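Local coordinates for protein anti-sigma-I factor RsgI3 (Clostridium thermocellum, PDB 6QE7) that probably holds the sigma factor SigI3 inactive until its extracellular tandem PA14 domains, the part described here, bind plant cell-wall polysaccharide such as pectin, at residues E9-N13 / P37-G42; R18-V22 / L146-D150. All blocks are in the same frame, centred on the assembly; numbering follows the deposited sequence.

Contact 1 of 2, residues E9-N13 / P37-G42; sequences EYYNN and PDQSIG. With CA (calcium ion), chain E.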
loop_
_atom_site.group_PDB
_atom_site.type_symbol
_atom_site.label_atom_id
_atom_site.label_comp_id
_atom_site.label_asym_id
_atom_site.label_seq_id
_atom_site.Cartn_x
_atom_site.Cartn_y
_atom_site.Cartn_z
ATOM N N GLU A 9 -2.765 10.545 -8.958
ATOM C CA GLU A 9 -2.820 9.084 -8.781
ATOM C C GLU A 9 -3.695 8.879 -7.543
ATOM O O GLU A 9 -3.275 9.343 -6.423
ATOM C CB GLU A 9 -1.426 8.442 -8.592
ATOM C CG GLU A 9 -0.340 8.656 -9.654
ATOM C CD GLU A 9 1.094 8.670 -9.091
ATOM O OE1 GLU A 9 1.370 8.019 -8.036
ATOM O OE2 GLU A 9 1.929 9.361 -9.661
ATOM N N TYR A 10 -4.740 8.076 -7.696
ATOM C CA TYR A 10 -5.780 7.813 -6.694
ATOM C C TYR A 10 -5.734 6.367 -6.280
ATOM O O TYR A 10 -5.861 5.443 -7.087
ATOM C CB TYR A 10 -7.140 8.179 -7.279
ATOM C CG TYR A 10 -7.324 9.658 -7.425
ATOM C CD1 TYR A 10 -6.802 10.343 -8.510
ATOM C CD2 TYR A 10 -7.984 10.415 -6.475
ATOM C CE1 TYR A 10 -6.968 11.721 -8.639
ATOM C CE2 TYR A 10 -8.197 11.781 -6.617
ATOM C CZ TYR A 10 -7.682 12.452 -7.711
ATOM O OH TYR A 10 -7.837 13.809 -7.825
ATOM N N TYR A 11 -5.529 6.158 -4.991
ATOM C CA TYR A 11 -5.321 4.807 -4.427
ATOM C C TYR A 11 -6.448 4.580 -3.406
ATOM O O TYR A 11 -6.705 5.510 -2.654
ATOM C CB TYR A 11 -3.943 4.809 -3.761
ATOM C CG TYR A 11 -2.763 5.009 -4.676
ATOM C CD1 TYR A 11 -2.369 6.294 -5.046
ATOM C CD2 TYR A 11 -1.975 3.930 -5.070
ATOM C CE1 TYR A 11 -1.279 6.496 -5.853
ATOM C CE2 TYR A 11 -0.873 4.111 -5.874
ATOM C CZ TYR A 11 -0.539 5.391 -6.249
ATOM O OH TYR A 11 0.486 5.549 -7.089
ATOM N N ASN A 12 -6.883 3.333 -3.217
ATOM C CA ASN A 12 -7.967 2.946 -2.272
ATOM C C ASN A 12 -7.447 2.574 -0.886
ATOM O O ASN A 12 -8.296 2.259 -0.012
ATOM C CB ASN A 12 -8.786 1.760 -2.819
ATOM C CG ASN A 12 -10.049 2.256 -3.472
ATOM O OD1 ASN A 12 -10.731 3.063 -2.860
ATOM N ND2 ASN A 12 -10.349 1.841 -4.703
ATOM N N ASN A 13 -6.134 2.593 -0.681
ATOM C CA ASN A 13 -5.478 2.566 0.656
ATOM C C ASN A 13 -4.843 3.956 0.906
ATOM O O ASN A 13 -4.658 4.739 -0.076
ATOM C CB ASN A 13 -4.449 1.429 0.703
ATOM C CG ASN A 13 -5.046 0.081 1.074
ATOM O OD1 ASN A 13 -6.160 0.004 1.590
ATOM N ND2 ASN A 13 -4.259 -0.982 0.953
ATOM N N PRO A 37 -13.193 11.069 -3.867
ATOM C CA PRO A 37 -13.067 11.733 -5.157
ATOM C C PRO A 37 -13.800 11.108 -6.364
ATOM O O PRO A 37 -13.724 11.647 -7.425
ATOM C CB PRO A 37 -11.545 11.592 -5.432
ATOM C CG PRO A 37 -10.908 11.361 -4.040
ATOM C CD PRO A 37 -11.940 10.458 -3.399
ATOM N N ASP A 38 -14.325 9.900 -6.244
ATOM C CA ASP A 38 -14.818 9.157 -7.420
ATOM C C ASP A 38 -15.543 7.911 -6.932
ATOM O O ASP A 38 -15.116 7.345 -5.913
ATOM C CB ASP A 38 -13.655 8.707 -8.320
ATOM C CG ASP A 38 -14.129 8.111 -9.638
ATOM O OD1 ASP A 38 -14.342 8.914 -10.592
ATOM O OD2 ASP A 38 -14.300 6.866 -9.698
ATOM N N GLN A 39 -16.555 7.450 -7.639
ATOM C CA GLN A 39 -17.308 6.245 -7.218
ATOM C C GLN A 39 -16.369 5.013 -7.137
ATOM O O GLN A 39 -16.737 4.093 -6.445
ATOM C CB GLN A 39 -18.424 5.950 -8.212
ATOM C CG GLN A 39 -17.910 5.459 -9.573
ATOM C CD GLN A 39 -19.076 5.242 -10.517
ATOM O OE1 GLN A 39 -20.236 5.301 -10.087
ATOM N NE2 GLN A 39 -18.795 5.012 -11.799
ATOM N N SER A 40 -15.231 4.966 -7.847
ATOM C CA SER A 40 -14.282 3.812 -7.838
ATOM C C SER A 40 -13.373 3.876 -6.584
ATOM O O SER A 40 -12.637 2.904 -6.322
ATOM C CB SER A 40 -13.508 3.752 -9.100
ATOM O OG SER A 40 -12.602 4.823 -9.168
ATOM N N ILE A 41 -13.429 4.968 -5.812
ATOM C CA ILE A 41 -12.721 5.057 -4.507
ATOM C C ILE A 41 -13.694 4.837 -3.356
ATOM O O ILE A 41 -14.568 5.715 -3.076
ATOM C CB ILE A 41 -12.027 6.433 -4.362
ATOM C CG1 ILE A 41 -10.963 6.619 -5.439
ATOM C CG2 ILE A 41 -11.450 6.616 -2.940
ATOM C CD1 ILE A 41 -9.918 5.500 -5.533
ATOM N N GLY A 42 -13.419 3.869 -2.534
ATOM C CA GLY A 42 -14.251 3.659 -1.319
ATOM C C GLY A 42 -14.104 4.707 -0.230
ATOM O O GLY A 42 -13.011 5.272 -0.046
HETATM CA CA CA E . -9.836 2.687 1.598
HETATM O O HOH W 1 -10.829 3.979 -0.234
HETATM O O HOH W 2 -8.800 0.589 2.252
HETATM O O HOH W 3 -10.893 0.855 0.322
HETATM O O HOH W 4 -12.056 2.363 2.574
#

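Contact 2 of 2, residues R18-V22 / L146-D150; sequences RFQFV and LPQKD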
loop_
_atom_site.group_PDB
_atom_site.type_symbol
_atom_site.label_atom_id
_atom_site.label_comp_id
_atom_site.label_asym_id
_atom_site.label_seq_id
_atom_site.Cartn_x
_atom_site.Cartn_y
_atom_site.Cartn_z
ATOM N N ARG A 18 -3.118 -0.208 -3.528
ATOM C CA ARG A 18 -4.444 -0.405 -4.172
ATOM C C ARG A 18 -4.716 0.758 -5.120
ATOM O O ARG A 18 -5.746 1.443 -5.006
ATOM C CB ARG A 18 -5.522 -0.496 -3.105
ATOM C CG ARG A 18 -5.702 -1.900 -2.575
ATOM C CD ARG A 18 -6.800 -1.820 -1.559
ATOM N NE ARG A 18 -6.896 -3.012 -0.755
ATOM C CZ ARG A 18 -7.506 -4.131 -1.133
ATOM N NH1 ARG A 18 -8.017 -4.251 -2.352
ATOM N NH2 ARG A 18 -7.606 -5.128 -0.276
ATOM N N PHE A 19 -3.832 0.898 -6.077
ATOM C CA PHE A 19 -3.918 1.932 -7.122
ATOM C C PHE A 19 -5.237 1.712 -7.885
ATOM O O PHE A 19 -5.544 0.558 -8.185
ATOM C CB PHE A 19 -2.684 1.874 -8.025
ATOM C CG PHE A 19 -2.914 2.680 -9.273
ATOM C CD1 PHE A 19 -2.968 4.075 -9.223
ATOM C CD2 PHE A 19 -3.209 2.050 -10.472
ATOM C CE1 PHE A 19 -3.249 4.819 -10.354
ATOM C CE2 PHE A 19 -3.458 2.818 -11.613
ATOM C CZ PHE A 19 -3.511 4.191 -11.533
ATOM N N GLN A 20 -6.039 2.754 -8.060
ATOM C CA GLN A 20 -7.294 2.677 -8.853
ATOM C C GLN A 20 -7.206 3.394 -10.204
ATOM O O GLN A 20 -7.473 2.784 -11.227
ATOM C CB GLN A 20 -8.471 3.230 -8.053
ATOM C CG GLN A 20 -9.847 2.883 -8.637
ATOM C CD GLN A 20 -10.057 1.397 -8.847
ATOM O OE1 GLN A 20 -9.565 0.573 -8.110
ATOM N NE2 GLN A 20 -10.715 1.051 -9.919
ATOM N N PHE A 21 -6.925 4.670 -10.262
ATOM C CA PHE A 21 -6.956 5.364 -11.568
ATOM C C PHE A 21 -6.008 6.564 -11.457
ATOM O O PHE A 21 -5.654 6.974 -10.331
ATOM C CB PHE A 21 -8.382 5.716 -11.982
ATOM C CG PHE A 21 -9.006 6.792 -11.099
ATOM C CD1 PHE A 21 -8.673 8.130 -11.238
ATOM C CD2 PHE A 21 -9.830 6.458 -10.052
ATOM C CE1 PHE A 21 -9.195 9.102 -10.394
ATOM C CE2 PHE A 21 -10.345 7.419 -9.197
ATOM C CZ PHE A 21 -10.006 8.739 -9.346
ATOM N N VAL A 22 -5.524 7.012 -12.603
ATOM C CA VAL A 22 -4.835 8.319 -12.732
ATOM C C VAL A 22 -5.766 9.295 -13.471
ATOM O O VAL A 22 -6.529 8.858 -14.344
ATOM C CB VAL A 22 -3.490 8.110 -13.440
ATOM C CG1 VAL A 22 -3.673 7.654 -14.883
ATOM C CG2 VAL A 22 -2.615 9.324 -13.383
ATOM N N LEU A 146 3.240 5.317 -15.680
ATOM C CA LEU A 146 1.988 5.134 -14.889
ATOM C C LEU A 146 2.280 4.241 -13.682
ATOM O O LEU A 146 3.218 3.450 -13.671
ATOM C CB LEU A 146 0.882 4.515 -15.763
ATOM C CG LEU A 146 0.254 5.422 -16.826
ATOM C CD1 LEU A 146 -1.083 4.862 -17.343
ATOM C CD2 LEU A 146 0.065 6.839 -16.291
ATOM N N PRO A 147 1.518 4.356 -12.584
ATOM C CA PRO A 147 1.588 3.345 -11.520
ATOM C C PRO A 147 1.091 1.983 -12.058
ATOM O O PRO A 147 0.253 2.002 -12.987
ATOM C CB PRO A 147 0.673 3.915 -10.405
ATOM C CG PRO A 147 0.471 5.392 -10.765
ATOM C CD PRO A 147 0.585 5.459 -12.284
ATOM N N GLN A 148 1.573 0.851 -11.514
ATOM C CA GLN A 148 1.028 -0.507 -11.861
ATOM C C GLN A 148 0.120 -1.043 -10.748
ATOM O O GLN A 148 0.546 -1.081 -9.571
ATOM C CB GLN A 148 2.106 -1.564 -12.133
ATOM C CG GLN A 148 2.751 -1.437 -13.502
ATOM C CD GLN A 148 3.747 -0.306 -13.520
ATOM O OE1 GLN A 148 4.380 0.014 -12.517
ATOM N NE2 GLN A 148 3.894 0.316 -14.674
ATOM N N LYS A 149 -1.094 -1.464 -11.110
ATOM C CA LYS A 149 -1.894 -2.324 -10.223
ATOM C C LYS A 149 -0.987 -3.500 -9.857
ATOM O O LYS A 149 -0.388 -4.070 -10.726
ATOM C CB LYS A 149 -3.215 -2.737 -10.867
ATOM C CG LYS A 149 -4.380 -1.818 -10.518
ATOM C CD LYS A 149 -5.754 -2.478 -10.687
ATOM C CE LYS A 149 -6.942 -1.531 -10.584
ATOM N NZ LYS A 149 -6.832 -0.352 -11.492
ATOM N N ASP A 150 -0.805 -3.767 -8.574
ATOM C CA ASP A 150 -0.146 -5.011 -8.123
ATOM C C ASP A 150 -1.152 -6.143 -8.327
ATOM O O ASP A 150 -2.278 -5.872 -8.580
ATOM C CB ASP A 150 0.343 -4.859 -6.690
ATOM C CG ASP A 150 1.299 -5.929 -6.206
ATOM O OD1 ASP A 150 1.931 -6.664 -7.030
ATOM O OD2 ASP A 150 1.396 -6.027 -4.994
#

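Contact 1 of 2, residues E9-N13 / P37-G42
A loop without regular secondary structure can be fixed against a strand end largely through one amide side chain, helped by apolar packing, and the way 37-42 meets the end of strand 6-11 illustrates this. Pro37 comes first, its CB lying 3.6 Å from CE2 of Tyr10; the far end of that phenol is held by Asp25 and Arg23 through OH. Asp38 then opens a type I turn to Ile41, closed by Ile41 N to Asp38 O at 2.9 Å. The Asp38 carboxylate steadies the same turn: Asp38 OD2 accepts from Ser40 N at 2.8 Å, forming an Asx turn, and from Ser40 OG at 2.7 Å. Ser40 accepts a nearly linear hydrogen bond from Asn12 ND2 at its carbonyl, Ser40 O, 3.0 Å away. Ile41 tucks CD1 beside the strand, 4.2 Å from Tyr10 CB, and Gly42 N completes the pairing by donating to Asn12 OD1 at 2.8 Å. With both ends of its amide engaged, Asn12 reads two backbone groups of the loop. Water 1 bridges Asn12 OD1 and Gly42 O, at 2.8 and 2.5 Å, and is a calcium ligand. Asn12 O binds the ion at 2.3 Å; four waters join it, and Asp44 and Thr45, farther along the same loop, bind through their carbonyl oxygens. This is a calcium site built on a strand end and a neighbouring loop in the first PA14 domain.

Contact 2 of 2, residues R18-V22 / L146-D150
Phe19 turns one ring face to Pro147, whose CB sits 3.9 Å from the centroid of the Phe19 ring and 14° off its normal, a CH-pi contact; Pro147 CG also reaches Phe19 CE1 at 3.8 Å. The aliphatic chain of Lys149 runs past the edge of the same ring, with CG 4.0 Å from Phe19 CD2, so that one aromatic serves two residues of the linker. Farther along, Val22 CG1 meets Leu146 CD2 at 4.1 Å. The touching parts, 19-22 and 146-149, run roughly antiparallel, 149° apart end to end, yet side chains make most of the contact. Tyr11 meets Phe19 edge-to-face and also touches Pro147, tying the linker to strand 6-11. Next to Phe19, Gln20 and Phe21 both face Tyr10 in a classic beta bulge. The one polar link is a weak hydrogen bond from Lys149 NZ to Gln20 O, 3.2 Å long. Such chemistry, apolar and CH-pi with little polar direction, implies that 146-150 rests on strand 19-25 mainly by side-chain fit, with no strand pairing between them.

Contacts 1 and 2 have centres about 10 Å apart; contact 1 lies within the first PA14 domain, contact 2 joins that domain to the linker, and their segments alternate along the chain: 9-13, 18-22, 37-42, 146-150. What joins them is the antiparallel pairing of strands 6-11 and 19-25, neighbours in one sheet, with probable hydrogen bonds Asn12 N to Arg18 O (2.8 Å) and Tyr10 O to Gln20 N (2.9 Å). Ser40 of contact 1 also packs on Gln20 and Phe21. One strand pair therefore carries both a calcium-site loop from its own domain and the linker leading into the second. Arg18 and Asn13 reach Asp203 in that second domain, the other half of the dyad.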